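ADP/ATP-dependent NAD(P)H-hydrate dehydratase (Bacillus subtilis, PDB 3RPZ) catalyses the ADP- or ATP-dependent dehydration of hydrated NAD(P)H, which restores the damaged nicotinamide cofactor. Local coordinates at residues Tyr30-Leu35 and Lys60-Thr65; Arg100-Gly105 and Leu122-Pro127; Gly223-Met228 and His237-Ala242. All blocks are in the same frame, centred on the assembly; numbering follows the deposited sequence.

Interaction 1: residues Tyr30-Leu35 and Lys60-Thr65; sequences YGTALL and KLVIGT. With NPW (beta-6-hydroxy-1,4,5,6-tetrahydronicotinamide adenine dinucleotide phosphate), chain D.
T32 and K60 begin a pair of neighbouring parallel strands that flank helix 44-54 in sequence, a beta-alpha-beta unit of the ribokinase-like fold. The ladder shows how a parallel pair spends its polar groups: the N and O of one residue bond to two different residues of the other strand. K60 N gives its hydrogen to G31 O, while K60 O takes that of A33 N at 2.9 Å. A33 O then receives V62 N in a nearly linear bond (175°), V62 O accepts L35 N, and L35 O closes the series with G64 N at 2.8 Å. The strand amides and carbonyls turned outward are used as well: T32 bonds to the backbone of R100, L34 to those of A101 and A103, and L61 and I63 to T81.

On one face T32, L34, K60 and V62 line up, with T32 CG2 against V62 CG2 at 3.8 Å; A33, L35, L61 and I63 form the other, which helix 217-231 covers at A33 and L35. The K60 chain first runs past T32, its CE 3.6 Å from T32 OG1, and then bends at chi3 (-71°), which turns the ammonium toward the bound hydrated NADPH. That ligand is also gripped by H26 and K27 and by residues of the second subunit. A methionine in place of K60 would probably leave the diphosphate short of a positive charge and of one hydrogen bond. The bond at stake runs from K60 NZ to the diphosphate oxygen OB2 of the ligand, 2.7 Å long.

Interaction 2: residues Arg100-Gly105 and Leu122-Pro127; sequences RAIAIG and LTADCP
I102 and C126 meet where strand 101-104 is approached from the side by the chain that follows helix 112-121. The touching parts run almost at right angles, 89° apart, so side chains of one meet the flank of the other and no long ladder is formed between these residues. The thiol of C126 is placed by its first torsion: SG lies between the backbone N and the carbonyl carbon (chi1 61°), and this turns the sulfur onto the gamma-delta arm of I102. It rests 3.7 Å from I102 CD1 and about equally far from CG1, alongside the arm rather than at its end. I102 CG1 stands beside its own backbone N, and its CD1 thereby also reaches the methyl of A124, at 4.1 Å, so that SG and the A124 methyl both pack against the same CD1.

Nearer the R100 end, the contact changes from side chain to backbone. Two carbons lie against the carbonyl O of R100: C126 CB is 3.5 Å from it and P127 CD 3.4 Å. P127 has no amide hydrogen to offer, but its carbonyl accepts I102 N at 3.1 Å, with the donor in the carbonyl plane, and the CA of A101 approaches the same oxygen. The first side-chain bond of R100 points away, and its guanidinium NH2 bonds to T29 O. On the other segment, R143 holds the carbonyls of L122 and C126.

The first strand leads to G105, which lies in the pocket for the hydrated cofactor. The bond from I102 to P127 precedes a further backbone bond between I102 and I129, and together they join strands 101-104 and 128-130 as the parallel pair of a beta-alpha-beta crossover around helix 112-121, a unit of the ribokinase-like fold.

Interaction 3: residues Gly223-Met228 and His237-Ala242; sequences GMILGM and HAVLNA
M228 and A242 make the tight part of this helix-helix contact. The thioether sulfur of M228 is laid against the backbone of the other helix, with SD 3.3 Å from A242 N and 3.7 Å from A242 CB. The amide is already engaged, giving its hydrogen to A238 O within its own helix, so the sulfur serves as a packed surface. M228 reaches there because its CG stands beside the backbone N (chi1 -80°) and the chain is extended beyond CG, which carries SD across to the next turn. The backbone of M228 is also close: its O lies 3.4 Å from A238 CB. Two alanines, one turn apart, thus let the helices come near, and I225 CG1 presses on A242 CB at 3.6 Å from the flank.

The axes of the two helical segments approach to 8.4 Å at 142°, a broadly antiparallel pair. Helices 217-231 and 235-256 form a helical hairpin, joined by a short turn; the first packs on the central sheet of the ribokinase-like fold, with I225 and L226 on I129, and the second is paired to it. T217 and G218, at the start of the first helix, belong to the AMP pocket. H232 in the turn bonds through ND1 to M228 O and through NE2 to N241 ND2.

Away from the alanines the packing is looser. I225 CG2 and V239 CG2 touch at 4.0 Å along one margin, although the first side-chain bond of V239 points away. On the other margin M224 CB stands 4.3 Å from A242 CB, but M224 CE, swung round by the bend at chi3, lies 3.7 Å from A242 O. Neither margin opens to solvent: T150 lies against I225, and helix 264-277 brings L271 onto M224 and W275 onto M228. Beside M228 SD, N241 OD1 takes a hydrogen bond from W9 NE1, and ND2 bonds to T17 OG1.

In the fold
From the N terminus the three contacts follow one another in series, and none nests inside or crosses another. Interaction 1 closes the segment through helix 44-54; interaction 2 then closes the one through helix 112-121, and interaction 3 the short turn between helices 217-231 and 235-256. The first two are fused edge to edge, since strands 32-36 and 101-104 are neighbours in the sheet, probably through backbone bonds of R100 N to T32 O and A103 N to L34 O. L226 joins interaction 3 to both: its side chain packs on A33, L35 and L61 and on the backbone of A101-A103, which ties the helical hairpin to the sheet.

Interaction 1: residues Tyr30-Leu35 and Lys60-Thr65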
loop_
_atom_site.group_PDB
_atom_site.type_symbol
_atom_site.label_atom_id
_atom_site.label_comp_id
_atom_site.label_asym_id
_atom_site.label_seq_id
_atom_site.Cartn_x
_atom_site.Cartn_y
_atom_site.Cartn_z
ATOM N N TYR A 30 -11.072 -23.886 -9.795
ATOM C CA TYR A 30 -10.791 -23.720 -8.373
ATOM C C TYR A 30 -11.884 -23.036 -7.566
ATOM O O TYR A 30 -11.715 -22.786 -6.399
ATOM C CB TYR A 30 -9.411 -23.101 -8.155
ATOM C CG TYR A 30 -8.375 -23.890 -8.878
ATOM C CD1 TYR A 30 -7.915 -25.085 -8.373
ATOM C CD2 TYR A 30 -7.920 -23.471 -10.099
ATOM C CE1 TYR A 30 -6.997 -25.826 -9.094
ATOM C CE2 TYR A 30 -7.032 -24.172 -10.793
ATOM C CZ TYR A 30 -6.562 -25.339 -10.301
ATOM O OH TYR A 30 -5.668 -26.006 -11.087
ATOM N N GLY A 31 -12.994 -22.737 -8.216
ATOM C CA GLY A 31 -14.203 -22.274 -7.543
ATOM C C GLY A 31 -14.208 -20.829 -7.102
ATOM O O GLY A 31 -13.165 -20.166 -7.081
ATOM N N THR A 32 -15.406 -20.373 -6.755
ATOM C CA THR A 32 -15.665 -19.071 -6.157
ATOM C C THR A 32 -16.012 -19.271 -4.703
ATOM O O THR A 32 -16.934 -20.008 -4.382
ATOM C CB THR A 32 -16.790 -18.348 -6.849
ATOM O OG1 THR A 32 -16.467 -18.223 -8.264
ATOM C CG2 THR A 32 -16.979 -16.955 -6.246
ATOM N N ALA A 33 -15.243 -18.670 -3.814
ATOM C CA ALA A 33 -15.486 -18.678 -2.376
ATOM C C ALA A 33 -16.209 -17.423 -1.946
ATOM O O ALA A 33 -16.081 -16.395 -2.590
ATOM C CB ALA A 33 -14.183 -18.820 -1.607
ATOM N N LEU A 34 -16.995 -17.525 -0.882
ATOM C CA LEU A 34 -17.617 -16.390 -0.229
ATOM C C LEU A 34 -17.045 -16.202 1.150
ATOM O O LEU A 34 -17.021 -17.145 1.941
ATOM C CB LEU A 34 -19.114 -16.601 -0.129
ATOM C CG LEU A 34 -19.914 -15.478 0.512
ATOM C CD1 LEU A 34 -19.897 -14.142 -0.264
ATOM C CD2 LEU A 34 -21.372 -15.914 0.731
ATOM N N LEU A 35 -16.645 -14.974 1.458
ATOM C CA LEU A 35 -16.150 -14.576 2.769
ATOM C C LEU A 35 -17.085 -13.511 3.342
ATOM O O LEU A 35 -17.225 -12.427 2.760
ATOM C CB LEU A 35 -14.730 -13.990 2.679
ATOM C CG LEU A 35 -14.196 -13.401 3.981
ATOM C CD1 LEU A 35 -14.011 -14.407 5.087
ATOM C CD2 LEU A 35 -12.871 -12.684 3.724
ATOM N N LYS A 60 -11.920 -17.605 -7.461
ATOM C CA LYS A 60 -12.425 -16.263 -7.249
ATOM C C LYS A 60 -12.828 -16.113 -5.805
ATOM O O LYS A 60 -13.159 -17.092 -5.152
ATOM C CB LYS A 60 -13.615 -15.929 -8.161
ATOM C CG LYS A 60 -13.194 -15.714 -9.627
ATOM C CD LYS A 60 -14.216 -14.959 -10.474
ATOM C CE LYS A 60 -15.369 -15.761 -10.724
ATOM N NZ LYS A 60 -16.447 -14.792 -11.387
ATOM N N LEU A 61 -12.851 -14.874 -5.321
ATOM C CA LEU A 61 -13.369 -14.587 -3.977
ATOM C C LEU A 61 -14.349 -13.443 -4.040
ATOM O O LEU A 61 -14.051 -12.358 -4.604
ATOM C CB LEU A 61 -12.233 -14.196 -3.037
ATOM C CG LEU A 61 -12.642 -13.811 -1.611
ATOM C CD1 LEU A 61 -13.217 -15.016 -0.872
ATOM C CD2 LEU A 61 -11.481 -13.170 -0.805
ATOM N N VAL A 62 -15.530 -13.663 -3.485
ATOM C CA VAL A 62 -16.525 -12.636 -3.227
ATOM C C VAL A 62 -16.496 -12.314 -1.732
ATOM O O VAL A 62 -16.588 -13.252 -0.931
ATOM C CB VAL A 62 -17.917 -13.105 -3.654
ATOM C CG1 VAL A 62 -18.990 -12.074 -3.298
ATOM C CG2 VAL A 62 -17.917 -13.391 -5.171
ATOM N N ILE A 63 -16.347 -11.052 -1.370
ATOM C CA ILE A 63 -16.355 -10.628 0.038
ATOM C C ILE A 63 -17.684 -9.943 0.286
ATOM O O ILE A 63 -18.009 -8.947 -0.376
ATOM C CB ILE A 63 -15.193 -9.727 0.344
ATOM C CG1 ILE A 63 -13.852 -10.460 0.083
ATOM C CG2 ILE A 63 -15.271 -9.296 1.827
ATOM C CD1 ILE A 63 -12.600 -9.597 0.347
ATOM N N GLY A 64 -18.469 -10.510 1.202
ATOM C CA GLY A 64 -19.725 -9.902 1.644
ATOM C C GLY A 64 -19.454 -9.144 2.931
ATOM O O GLY A 64 -19.356 -9.697 4.024
ATOM N N THR A 65 -19.310 -7.844 2.804
ATOM C CA THR A 65 -18.985 -6.974 3.942
ATOM C C THR A 65 -19.744 -5.682 3.781
ATOM O O THR A 65 -20.311 -5.393 2.738
ATOM C CB THR A 65 -17.509 -6.781 4.067
ATOM O OG1 THR A 65 -17.199 -6.172 5.379
ATOM C CG2 THR A 65 -16.927 -5.871 2.965
HETATM P P NPW D . -17.106 -22.988 -15.551
HETATM O O1 NPW D . -18.391 -22.519 -14.907
HETATM O O2 NPW D . -15.856 -22.895 -14.738
HETATM O O3 NPW D . -17.213 -24.361 -16.239
HETATM P PA NPW D . -17.898 -15.011 -16.166
HETATM P PB NPW D . -15.637 -13.619 -14.976
HETATM C C1A NPW D . -16.317 -20.141 -18.109
HETATM C C1B NPW D . -14.868 -9.177 -13.611
HETATM N N1C NPW D . -13.800 -9.515 -12.701
HETATM N N1D NPW D . -12.537 -23.045 -19.941
HETATM C C2A NPW D . -16.723 -20.644 -16.724
HETATM O O2A NPW D . -16.899 -22.041 -16.845
HETATM C C2B NPW D . -14.518 -9.322 -15.097
HETATM O O2B NPW D . -13.700 -8.278 -15.563
HETATM C C2C NPW D . -13.395 -8.747 -11.725
HETATM C C2D NPW D . -13.839 -23.319 -19.774
HETATM C C3A NPW D . -18.014 -19.886 -16.465
HETATM O O3A NPW D . -19.151 -20.479 -17.126
HETATM C C3B NPW D . -15.950 -9.291 -15.667
HETATM O O3B NPW D . -16.345 -7.916 -15.769
HETATM C C3C NPW D . -12.566 -8.901 -10.733
HETATM N N3D NPW D . -14.803 -22.523 -19.283
HETATM C C4B NPW D . -16.757 -10.003 -14.571
HETATM O O4B NPW D . -15.936 -10.075 -13.369
HETATM C C4C NPW D . -11.938 -10.285 -10.616
HETATM C C4D NPW D . -14.314 -21.314 -18.979
HETATM O O4D NPW D . -16.740 -18.774 -18.116
HETATM C C4E NPW D . -17.705 -18.552 -17.116
HETATM C C5A NPW D . -12.951 -20.924 -19.083
HETATM C C5B NPW D . -17.164 -11.430 -14.951
HETATM O O5B NPW D . -16.047 -12.144 -15.483
HETATM C C5C NPW D . -12.813 -11.297 -11.333
HETATM C C5E NPW D . -17.108 -17.543 -16.133
HETATM O O5E NPW D . -17.115 -16.262 -16.751
HETATM C C6C NPW D . -13.128 -10.848 -12.788
HETATM O O6C NPW D . -11.969 -10.750 -13.610
HETATM C C6D NPW D . -11.992 -21.854 -19.605
HETATM N N6D NPW D . -10.699 -21.636 -19.779
HETATM N N7A NPW D . -12.714 -19.640 -18.634
HETATM C C7C NPW D . -12.173 -7.849 -9.841
HETATM N N7C NPW D . -11.286 -8.115 -8.895
HETATM O O7C NPW D . -12.705 -6.712 -9.931
HETATM C C8A NPW D . -13.971 -19.216 -18.222
HETATM N N9A NPW D . -14.906 -20.261 -18.461
HETATM O OA1 NPW D . -19.176 -15.389 -15.542
HETATM O OA2 NPW D . -17.859 -14.158 -17.333
HETATM O OA3 NPW D . -16.987 -14.472 -14.955
HETATM O OB1 NPW D . -14.655 -14.091 -15.952
HETATM O OB2 NPW D . -15.248 -13.586 -13.532
#

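Interaction 2: residues Arg100-Gly105 and Leu122-Pro127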
loop_
_atom_site.group_PDB
_atom_site.type_symbol
_atom_site.label_atom_id
_atom_site.label_comp_id
_atom_site.label_asym_id
_atom_site.label_seq_id
_atom_site.Cartn_x
_atom_site.Cartn_y
_atom_site.Cartn_z
ATOM N N ARG A 100 -18.133 -22.505 -3.865
ATOM C CA ARG A 100 -17.320 -23.681 -3.575
ATOM C C ARG A 100 -17.142 -23.938 -2.066
ATOM O O ARG A 100 -17.041 -25.054 -1.634
ATOM C CB ARG A 100 -15.999 -23.610 -4.338
ATOM C CG ARG A 100 -15.031 -24.731 -4.065
ATOM C CD ARG A 100 -15.214 -25.958 -4.890
ATOM N NE ARG A 100 -15.397 -25.784 -6.318
ATOM C CZ ARG A 100 -14.450 -25.898 -7.238
ATOM N NH1 ARG A 100 -14.776 -25.772 -8.498
ATOM N NH2 ARG A 100 -13.190 -26.101 -6.922
ATOM N N ALA A 101 -17.077 -22.856 -1.306
ATOM C CA ALA A 101 -16.871 -22.880 0.141
ATOM C C ALA A 101 -17.253 -21.503 0.662
ATOM O O ALA A 101 -17.138 -20.504 -0.090
ATOM C CB ALA A 101 -15.417 -23.213 0.510
ATOM N N ILE A 102 -17.642 -21.397 1.915
ATOM C CA ILE A 102 -18.075 -20.140 2.542
ATOM C C ILE A 102 -17.421 -20.041 3.915
ATOM O O ILE A 102 -17.420 -21.043 4.654
ATOM C CB ILE A 102 -19.606 -20.086 2.698
ATOM C CG1 ILE A 102 -20.271 -20.257 1.335
ATOM C CG2 ILE A 102 -20.045 -18.797 3.427
ATOM C CD1 ILE A 102 -21.804 -20.381 1.392
ATOM N N ALA A 103 -16.931 -18.871 4.292
ATOM C CA ALA A 103 -16.524 -18.587 5.656
ATOM C C ALA A 103 -17.287 -17.404 6.174
ATOM O O ALA A 103 -17.502 -16.436 5.456
ATOM C CB ALA A 103 -15.022 -18.303 5.737
ATOM N N ILE A 104 -17.646 -17.461 7.458
ATOM C CA ILE A 104 -18.358 -16.369 8.120
ATOM C C ILE A 104 -17.770 -16.130 9.508
ATOM O O ILE A 104 -17.428 -17.077 10.204
ATOM C CB ILE A 104 -19.895 -16.622 8.211
ATOM C CG1 ILE A 104 -20.629 -15.455 8.870
ATOM C CG2 ILE A 104 -20.217 -17.860 8.851
ATOM C CD1 ILE A 104 -22.171 -15.284 8.574
ATOM N N GLY A 105 -17.584 -14.865 9.888
ATOM C CA GLY A 105 -17.353 -14.503 11.274
ATOM C C GLY A 105 -16.265 -13.513 11.614
ATOM O O GLY A 105 -16.424 -12.796 12.589
ATOM N N LEU A 122 -25.809 -22.298 5.878
ATOM C CA LEU A 122 -25.763 -23.749 6.046
ATOM C C LEU A 122 -26.733 -24.513 5.139
ATOM O O LEU A 122 -26.614 -25.714 4.992
ATOM C CB LEU A 122 -26.002 -24.122 7.497
ATOM C CG LEU A 122 -24.947 -23.719 8.519
ATOM C CD1 LEU A 122 -25.276 -23.888 9.977
ATOM C CD2 LEU A 122 -23.638 -24.491 8.212
ATOM N N THR A 123 -27.683 -23.837 4.506
ATOM C CA THR A 123 -28.532 -24.518 3.567
ATOM C C THR A 123 -27.833 -24.685 2.212
ATOM O O THR A 123 -28.304 -25.457 1.393
ATOM C CB THR A 123 -29.917 -23.824 3.407
ATOM O OG1 THR A 123 -29.760 -22.625 2.657
ATOM C CG2 THR A 123 -30.538 -23.571 4.760
ATOM N N ALA A 124 -26.697 -24.009 1.993
ATOM C CA ALA A 124 -25.858 -24.221 0.784
ATOM C C ALA A 124 -25.242 -25.616 0.835
ATOM O O ALA A 124 -25.150 -26.206 1.888
ATOM C CB ALA A 124 -24.767 -23.149 0.688
ATOM N N ASP A 125 -24.865 -26.138 -0.322
ATOM C CA ASP A 125 -24.190 -27.431 -0.396
ATOM C C ASP A 125 -22.720 -27.150 -0.655
ATOM O O ASP A 125 -22.226 -27.219 -1.793
ATOM C CB ASP A 125 -24.743 -28.327 -1.514
ATOM C CG ASP A 125 -26.192 -28.770 -1.283
ATOM O OD1 ASP A 125 -26.832 -29.063 -2.300
ATOM O OD2 ASP A 125 -26.701 -28.830 -0.143
ATOM N N CYS A 126 -22.021 -26.811 0.418
ATOM C CA CYS A 126 -20.592 -26.610 0.355
ATOM C C CYS A 126 -20.046 -26.620 1.789
ATOM O O CYS A 126 -20.798 -26.485 2.744
ATOM C CB CYS A 126 -20.248 -25.267 -0.314
ATOM S SG CYS A 126 -20.912 -23.828 0.567
ATOM N N PRO A 127 -18.749 -26.832 1.950
ATOM C CA PRO A 127 -18.113 -26.644 3.259
ATOM C C PRO A 127 -18.328 -25.205 3.735
ATOM O O PRO A 127 -18.281 -24.243 2.933
ATOM C CB PRO A 127 -16.658 -26.873 2.997
ATOM C CG PRO A 127 -16.588 -27.560 1.687
ATOM C CD PRO A 127 -17.774 -27.179 0.907
#

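Interaction 3: residues Gly223-Met228 and His237-Ala242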
loop_
_atom_site.group_PDB
_atom_site.type_symbol
_atom_site.label_atom_id
_atom_site.label_comp_id
_atom_site.label_asym_id
_atom_site.label_seq_id
_atom_site.Cartn_x
_atom_site.Cartn_y
_atom_site.Cartn_z
ATOM N N GLY A 223 -9.270 -17.384 6.489
ATOM C CA GLY A 223 -9.126 -17.226 5.032
ATOM C C GLY A 223 -8.317 -18.309 4.365
ATOM O O GLY A 223 -8.688 -18.834 3.298
ATOM N N MET A 224 -7.204 -18.680 4.976
ATOM C CA MET A 224 -6.398 -19.764 4.420
ATOM C C MET A 224 -7.196 -21.085 4.304
ATOM O O MET A 224 -7.146 -21.785 3.297
ATOM C CB MET A 224 -5.124 -19.959 5.210
ATOM C CG MET A 224 -4.162 -18.839 5.065
ATOM S SD MET A 224 -2.661 -19.027 6.070
ATOM C CE MET A 224 -2.002 -20.554 5.469
ATOM N N ILE A 225 -7.965 -21.415 5.349
ATOM C CA ILE A 225 -8.819 -22.604 5.283
ATOM C C ILE A 225 -9.823 -22.479 4.121
ATOM O O ILE A 225 -10.013 -23.422 3.348
ATOM C CB ILE A 225 -9.547 -22.852 6.584
ATOM C CG1 ILE A 225 -8.558 -23.074 7.731
ATOM C CG2 ILE A 225 -10.379 -24.122 6.511
ATOM C CD1 ILE A 225 -9.194 -23.087 9.167
ATOM N N LEU A 226 -10.429 -21.306 3.976
ATOM C CA LEU A 226 -11.411 -21.072 2.942
ATOM C C LEU A 226 -10.828 -21.323 1.547
ATOM O O LEU A 226 -11.400 -22.006 0.736
ATOM C CB LEU A 226 -11.941 -19.647 3.042
ATOM C CG LEU A 226 -12.994 -19.244 1.996
ATOM C CD1 LEU A 226 -14.256 -20.115 2.116
ATOM C CD2 LEU A 226 -13.350 -17.746 2.133
ATOM N N GLY A 227 -9.675 -20.747 1.273
ATOM C CA GLY A 227 -9.037 -20.982 -0.015
ATOM C C GLY A 227 -8.622 -22.434 -0.199
ATOM O O GLY A 227 -8.827 -23.025 -1.281
ATOM N N MET A 228 -8.034 -23.052 0.833
ATOM C CA MET A 228 -7.585 -24.432 0.666
ATOM C C MET A 228 -8.727 -25.398 0.416
ATOM O O MET A 228 -8.596 -26.368 -0.335
ATOM C CB MET A 228 -6.627 -24.845 1.777
ATOM C CG MET A 228 -5.090 -24.243 1.449
ATOM S SD MET A 228 -4.088 -24.835 2.774
ATOM C CE MET A 228 -2.943 -23.464 2.692
ATOM N N HIS A 237 -7.964 -32.544 4.348
ATOM C CA HIS A 237 -6.608 -32.131 4.020
ATOM C C HIS A 237 -6.488 -30.649 3.905
ATOM O O HIS A 237 -5.478 -30.057 4.270
ATOM C CB HIS A 237 -6.158 -32.786 2.714
ATOM C CG HIS A 237 -6.109 -34.262 2.787
ATOM N ND1 HIS A 237 -6.061 -35.044 1.651
ATOM C CD2 HIS A 237 -6.103 -35.094 3.843
ATOM C CE1 HIS A 237 -6.051 -36.317 2.032
ATOM N NE2 HIS A 237 -6.051 -36.385 3.350
ATOM N N ALA A 238 -7.528 -30.008 3.355
ATOM C CA ALA A 238 -7.532 -28.566 3.266
ATOM C C ALA A 238 -7.378 -27.908 4.641
ATOM O O ALA A 238 -6.566 -27.003 4.827
ATOM C CB ALA A 238 -8.834 -28.060 2.635
ATOM N N VAL A 239 -8.150 -28.372 5.636
ATOM C CA VAL A 239 -8.091 -27.827 6.990
ATOM C C VAL A 239 -6.711 -28.072 7.596
ATOM O O VAL A 239 -6.055 -27.173 8.119
ATOM C CB VAL A 239 -9.196 -28.418 7.871
ATOM C CG1 VAL A 239 -9.039 -27.909 9.319
ATOM C CG2 VAL A 239 -10.576 -28.048 7.337
ATOM N N LEU A 240 -6.254 -29.309 7.493
ATOM C CA LEU A 240 -4.965 -29.691 8.105
ATOM C C LEU A 240 -3.782 -28.950 7.479
ATOM O O LEU A 240 -2.899 -28.445 8.178
ATOM C CB LEU A 240 -4.745 -31.221 7.994
ATOM C CG LEU A 240 -5.708 -32.027 8.858
ATOM C CD1 LEU A 240 -5.827 -33.452 8.265
ATOM C CD2 LEU A 240 -5.231 -32.047 10.286
ATOM N N ASN A 241 -3.791 -28.818 6.155
ATOM C CA ASN A 241 -2.728 -28.088 5.465
ATOM C C ASN A 241 -2.770 -26.601 5.717
ATOM O O ASN A 241 -1.715 -25.981 5.782
ATOM C CB ASN A 241 -2.705 -28.382 3.968
ATOM C CG ASN A 241 -2.236 -29.837 3.675
ATOM O OD1 ASN A 241 -1.540 -30.443 4.519
ATOM N ND2 ASN A 241 -2.583 -30.393 2.509
ATOM N N ALA A 242 -3.954 -26.017 5.889
ATOM C CA ALA A 242 -4.047 -24.617 6.182
ATOM C C ALA A 242 -3.452 -24.330 7.527
ATOM O O ALA A 242 -2.658 -23.389 7.699
ATOM C CB ALA A 242 -5.509 -24.135 6.102
#